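Local structure of hypothetical protein, similar to alpha-acetolactate decarboxylase (Staphylococcus aureus subsp. aureus, 1XV2) at residues K116-R127 with H189-V200. The protein probably catalyses the zinc-dependent decarboxylation of alpha-acetolactate to acetoin, as an alpha-acetolactate decarboxylase homologue. Sequence-based numbering, arbitrary orientation.
Sequences KIYGTFKHMHVR and HVLDFEVDDVVV. With ZN (zinc ion), chain E.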
loop_
_atom_site.group_PDB
_atom_site.type_symbol
_atom_site.label_atom_id
_atom_site.label_comp_id
_atom_site.label_asym_id
_atom_site.label_seq_id
_atom_site.Cartn_x
_atom_site.Cartn_y
_atom_site.Cartn_z
ATOM N N LYS A 116 -1.780 15.526 -14.910
ATOM C CA LYS A 116 -1.681 16.970 -14.886
ATOM C C LYS A 116 -2.501 17.435 -16.075
ATOM O O LYS A 116 -2.244 17.032 -17.210
ATOM C CB LYS A 116 -0.226 17.422 -15.027
ATOM C CG LYS A 116 -0.051 18.919 -14.835
ATOM C CD LYS A 116 1.410 19.336 -14.836
ATOM C CE LYS A 116 1.538 20.825 -14.546
ATOM N NZ LYS A 116 2.956 21.276 -14.473
ATOM N N ILE A 117 -3.507 18.254 -15.802
ATOM C CA ILE A 117 -4.391 18.779 -16.833
ATOM C C ILE A 117 -4.325 20.295 -16.741
ATOM O O ILE A 117 -4.821 20.878 -15.780
ATOM C CB ILE A 117 -5.841 18.311 -16.593
ATOM C CG1 ILE A 117 -5.883 16.781 -16.534
ATOM C CG2 ILE A 117 -6.752 18.845 -17.693
ATOM C CD1 ILE A 117 -7.185 16.212 -16.013
ATOM N N TYR A 118 -3.703 20.929 -17.732
ATOM C CA TYR A 118 -3.555 22.382 -17.727
ATOM C C TYR A 118 -4.148 23.068 -18.951
ATOM O O TYR A 118 -3.968 22.611 -20.077
ATOM C CB TYR A 118 -2.076 22.768 -17.624
ATOM C CG TYR A 118 -1.880 24.262 -17.692
ATOM C CD1 TYR A 118 -2.180 25.071 -16.595
ATOM C CD2 TYR A 118 -1.500 24.879 -18.886
ATOM C CE1 TYR A 118 -2.118 26.459 -16.685
ATOM C CE2 TYR A 118 -1.438 26.266 -18.989
ATOM C CZ TYR A 118 -1.751 27.050 -17.887
ATOM O OH TYR A 118 -1.730 28.424 -17.995
ATOM N N GLY A 119 -4.831 24.184 -18.718
ATOM C CA GLY A 119 -5.439 24.931 -19.805
ATOM C C GLY A 119 -6.670 25.682 -19.335
ATOM O O GLY A 119 -6.726 26.135 -18.190
ATOM N N THR A 120 -7.657 25.815 -20.215
ATOM C CA THR A 120 -8.891 26.509 -19.873
ATOM C C THR A 120 -10.013 25.515 -19.570
ATOM O O THR A 120 -10.137 24.479 -20.220
ATOM C CB THR A 120 -9.339 27.438 -21.016
ATOM O OG1 THR A 120 -9.463 26.680 -22.226
ATOM C CG2 THR A 120 -8.326 28.557 -21.223
ATOM N N PHE A 121 -10.827 25.837 -18.574
ATOM C CA PHE A 121 -11.932 24.972 -18.185
ATOM C C PHE A 121 -13.242 25.718 -18.296
ATOM O O PHE A 121 -13.401 26.791 -17.712
ATOM C CB PHE A 121 -11.740 24.495 -16.748
ATOM C CG PHE A 121 -10.538 23.622 -16.564
ATOM C CD1 PHE A 121 -10.631 22.243 -16.734
ATOM C CD2 PHE A 121 -9.301 24.182 -16.259
ATOM C CE1 PHE A 121 -9.504 21.430 -16.601
ATOM C CE2 PHE A 121 -8.168 23.375 -16.126
ATOM C CZ PHE A 121 -8.272 21.998 -16.297
ATOM N N LYS A 122 -14.177 25.151 -19.053
ATOM C CA LYS A 122 -15.483 25.767 -19.232
ATOM C C LYS A 122 -16.193 25.803 -17.891
ATOM O O LYS A 122 -16.886 26.764 -17.568
ATOM C CB LYS A 122 -16.325 24.965 -20.226
ATOM C CG LYS A 122 -15.644 24.724 -21.553
ATOM C CD LYS A 122 -16.596 24.097 -22.561
ATOM C CE LYS A 122 -17.713 25.061 -22.928
ATOM N NZ LYS A 122 -18.573 24.530 -24.026
ATOM N N HIS A 123 -16.010 24.743 -17.112
ATOM C CA HIS A 123 -16.637 24.639 -15.804
ATOM C C HIS A 123 -15.685 23.992 -14.797
ATOM O O HIS A 123 -14.962 23.059 -15.128
ATOM C CB HIS A 123 -17.922 23.813 -15.922
ATOM C CG HIS A 123 -18.622 23.582 -14.618
ATOM N ND1 HIS A 123 -19.050 24.612 -13.807
ATOM C CD2 HIS A 123 -18.985 22.436 -13.994
ATOM C CE1 HIS A 123 -19.648 24.109 -12.741
ATOM N NE2 HIS A 123 -19.622 22.792 -12.830
HETATM N N MSE A 124 -15.679 24.505 -13.573
HETATM C CA MSE A 124 -14.833 23.962 -12.516
HETATM C C MSE A 124 -15.649 23.984 -11.232
HETATM O O MSE A 124 -16.255 24.997 -10.890
HETATM C CB MSE A 124 -13.551 24.800 -12.363
HETATM C CG MSE A 124 -12.578 24.308 -11.290
HETATM SE SE MSE A 124 -12.013 22.461 -11.451
HETATM C CE MSE A 124 -10.964 22.586 -13.071
ATOM N N HIS A 125 -15.671 22.852 -10.536
ATOM C CA HIS A 125 -16.425 22.711 -9.296
ATOM C C HIS A 125 -15.537 22.051 -8.241
ATOM O O HIS A 125 -15.129 20.906 -8.401
ATOM C CB HIS A 125 -17.670 21.854 -9.560
ATOM C CG HIS A 125 -18.534 21.634 -8.358
ATOM N ND1 HIS A 125 -19.712 20.920 -8.412
ATOM C CD2 HIS A 125 -18.391 22.023 -7.068
ATOM C CE1 HIS A 125 -20.258 20.880 -7.209
ATOM N NE2 HIS A 125 -19.476 21.541 -6.376
ATOM N N VAL A 126 -15.240 22.777 -7.166
ATOM C CA VAL A 126 -14.393 22.245 -6.102
ATOM C C VAL A 126 -14.996 22.447 -4.721
ATOM O O VAL A 126 -15.970 23.184 -4.549
ATOM C CB VAL A 126 -13.004 22.939 -6.068
ATOM C CG1 VAL A 126 -12.323 22.844 -7.420
ATOM C CG2 VAL A 126 -13.160 24.395 -5.648
ATOM N N ARG A 127 -14.399 21.784 -3.738
ATOM C CA ARG A 127 -14.811 21.934 -2.356
ATOM C C ARG A 127 -13.548 22.278 -1.584
ATOM O O ARG A 127 -12.436 21.993 -2.038
ATOM C CB ARG A 127 -15.449 20.646 -1.804
ATOM C CG ARG A 127 -14.541 19.422 -1.714
ATOM C CD ARG A 127 -13.689 19.388 -0.439
ATOM N NE ARG A 127 -12.797 18.226 -0.417
ATOM C CZ ARG A 127 -13.189 16.973 -0.204
ATOM N NH1 ARG A 127 -14.468 16.698 0.021
ATOM N NH2 ARG A 127 -12.303 15.985 -0.241
ATOM N N HIS A 189 -10.413 20.767 -3.921
ATOM C CA HIS A 189 -10.570 19.364 -4.293
ATOM C C HIS A 189 -11.642 19.333 -5.386
ATOM O O HIS A 189 -12.779 19.735 -5.148
ATOM C CB HIS A 189 -11.034 18.568 -3.069
ATOM C CG HIS A 189 -11.339 17.130 -3.351
ATOM N ND1 HIS A 189 -10.387 16.136 -3.279
ATOM C CD2 HIS A 189 -12.500 16.513 -3.675
ATOM C CE1 HIS A 189 -10.948 14.969 -3.538
ATOM N NE2 HIS A 189 -12.231 15.170 -3.784
ATOM N N VAL A 190 -11.276 18.864 -6.577
ATOM C CA VAL A 190 -12.206 18.822 -7.705
ATOM C C VAL A 190 -13.333 17.800 -7.559
ATOM O O VAL A 190 -13.087 16.616 -7.321
ATOM C CB VAL A 190 -11.457 18.532 -9.028
ATOM C CG1 VAL A 190 -12.451 18.431 -10.190
ATOM C CG2 VAL A 190 -10.445 19.637 -9.299
ATOM N N LEU A 191 -14.567 18.276 -7.706
ATOM C CA LEU A 191 -15.755 17.429 -7.619
ATOM C C LEU A 191 -16.300 17.206 -9.021
ATOM O O LEU A 191 -16.902 16.174 -9.309
ATOM C CB LEU A 191 -16.839 18.097 -6.767
ATOM C CG LEU A 191 -16.552 18.309 -5.281
ATOM C CD1 LEU A 191 -17.749 18.993 -4.627
ATOM C CD2 LEU A 191 -16.273 16.966 -4.619
ATOM N N ASP A 192 -16.085 18.186 -9.890
ATOM C CA ASP A 192 -16.559 18.100 -11.264
ATOM C C ASP A 192 -15.902 19.200 -12.092
ATOM O O ASP A 192 -15.450 20.212 -11.546
ATOM C CB ASP A 192 -18.087 18.240 -11.286
ATOM C CG ASP A 192 -18.685 18.054 -12.671
ATOM O OD1 ASP A 192 -18.112 17.304 -13.490
ATOM O OD2 ASP A 192 -19.750 18.650 -12.933
ATOM N N PHE A 193 -15.836 18.990 -13.405
ATOM C CA PHE A 193 -15.244 19.977 -14.297
ATOM C C PHE A 193 -15.523 19.666 -15.762
ATOM O O PHE A 193 -15.913 18.552 -16.121
ATOM C CB PHE A 193 -13.727 20.062 -14.069
ATOM C CG PHE A 193 -12.972 18.853 -14.540
ATOM C CD1 PHE A 193 -12.368 18.838 -15.795
ATOM C CD2 PHE A 193 -12.878 17.720 -13.740
ATOM C CE1 PHE A 193 -11.681 17.711 -16.243
ATOM C CE2 PHE A 193 -12.194 16.588 -14.180
ATOM C CZ PHE A 193 -11.595 16.583 -15.434
ATOM N N GLU A 194 -15.329 20.676 -16.601
ATOM C CA GLU A 194 -15.517 20.537 -18.036
ATOM C C GLU A 194 -14.368 21.277 -18.708
ATOM O O GLU A 194 -14.191 22.480 -18.503
ATOM C CB GLU A 194 -16.858 21.139 -18.461
ATOM C CG GLU A 194 -17.068 21.176 -19.968
ATOM C CD GLU A 194 -18.486 21.569 -20.353
ATOM O OE1 GLU A 194 -18.953 22.635 -19.893
ATOM O OE2 GLU A 194 -19.129 20.814 -21.117
ATOM N N VAL A 195 -13.577 20.558 -19.496
ATOM C CA VAL A 195 -12.444 21.172 -20.176
ATOM C C VAL A 195 -12.847 21.921 -21.441
ATOM O O VAL A 195 -13.745 21.498 -22.167
ATOM C CB VAL A 195 -11.384 20.120 -20.562
ATOM C CG1 VAL A 195 -10.835 19.451 -19.311
ATOM C CG2 VAL A 195 -11.996 19.085 -21.506
ATOM N N ASP A 196 -12.195 23.054 -21.683
ATOM C CA ASP A 196 -12.451 23.829 -22.888
ATOM C C ASP A 196 -11.322 23.427 -23.823
ATOM O O ASP A 196 -11.540 22.805 -24.860
ATOM C CB ASP A 196 -12.372 25.332 -22.615
ATOM C CG ASP A 196 -12.701 26.164 -23.847
ATOM O OD1 ASP A 196 -12.243 25.807 -24.953
ATOM O OD2 ASP A 196 -13.413 27.178 -23.713
ATOM N N ASP A 197 -10.105 23.783 -23.428
ATOM C CA ASP A 197 -8.914 23.455 -24.197
ATOM C C ASP A 197 -7.792 23.224 -23.191
ATOM O O ASP A 197 -7.385 24.149 -22.484
ATOM C CB ASP A 197 -8.547 24.605 -25.135
ATOM C CG ASP A 197 -7.541 24.193 -26.190
ATOM O OD1 ASP A 197 -6.498 23.603 -25.833
ATOM O OD2 ASP A 197 -7.790 24.464 -27.381
ATOM N N VAL A 198 -7.306 21.990 -23.121
ATOM C CA VAL A 198 -6.246 21.647 -22.180
ATOM C C VAL A 198 -5.255 20.639 -22.736
ATOM O O VAL A 198 -5.445 20.085 -23.818
ATOM C CB VAL A 198 -6.821 21.032 -20.889
ATOM C CG1 VAL A 198 -7.753 22.017 -20.201
ATOM C CG2 VAL A 198 -7.553 19.741 -21.223
ATOM N N VAL A 199 -4.191 20.416 -21.972
ATOM C CA VAL A 199 -3.162 19.446 -22.321
ATOM C C VAL A 199 -3.113 18.482 -21.139
ATOM O O VAL A 199 -3.113 18.913 -19.986
ATOM C CB VAL A 199 -1.775 20.109 -22.485
ATOM C CG1 VAL A 199 -0.706 19.040 -22.693
ATOM C CG2 VAL A 199 -1.795 21.072 -23.659
ATOM N N VAL A 200 -3.092 17.187 -21.423
ATOM C CA VAL A 200 -3.047 16.184 -20.371
ATOM C C VAL A 200 -1.702 15.470 -20.333
ATOM O O VAL A 200 -1.222 14.970 -21.355
ATOM C CB VAL A 200 -4.151 15.114 -20.558
ATOM C CG1 VAL A 200 -4.082 14.093 -19.431
ATOM C CG2 VAL A 200 -5.527 15.777 -20.598
HETATM ZN ZN ZN E . -8.610 15.910 -1.823
HETATM O O HOH W 1 -18.210 21.580 -23.903
HETATM O O HOH W 2 -20.903 20.534 -10.936
HETATM O O HOH W 3 -9.522 17.056 0.114
HETATM O O HOH W 4 -9.498 14.486 0.038
HETATM O O HOH W 5 -7.475 15.698 0.370
#
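In the curled beta sheet, strands 113-118 and 120-127 pair antiparallel with 198-204 and 187-195, both chains turning the same corner, and one end of the ladder reaches the zinc site. There the guanidinium of Arg127 lies flat on the His189 imidazole, centres 3.9 Å apart and planes at 25°, with NH2 over the middle of the ring. CG of Arg127 sits between its backbone N and carbonyl carbon (chi1 64°) and the chain bends again at chi2, which folds the group back over its neighbour. His189 ND1 binds the zinc at 2.3 Å; His176 and His178 add the other protein ligands, and Arg127 NH2 donates to a zinc-bound water. Glu48 forms a salt bridge with Arg127 NE, while Gln146 and the Ala236 carbonyl take NH1, so the guanidinium's rotation is fixed.

Three classic bulges interrupt the ladder. At one, His125 O accepts from both Leu191 N (2.8 Å) and Asp192 N (3.2 Å), and Leu191 CB makes a CH-pi contact over the centre of one His125 ring face. At the bend, Asp196 N and Asp197 N reach Thr120 O from the same face of its carbonyl plane. His123 N donates nearly straight (170°) to a lone pair of Glu194 O, which Lys122 N reaches only weakly.

Inside the curl, the Phe121 ring is sandwiched: Val198 CG1 lies over one face toward the rim, and the selenomethionine methyl CE of Met124 over the centre of the other, 3.6 Å above the plane. Phe193 CD1 meets Phe121 CD1 obliquely at 3.9 Å. Bulged, sharply bent antiparallel strands leading into a three-histidine zinc centre fit the acetolactate decarboxylase fold.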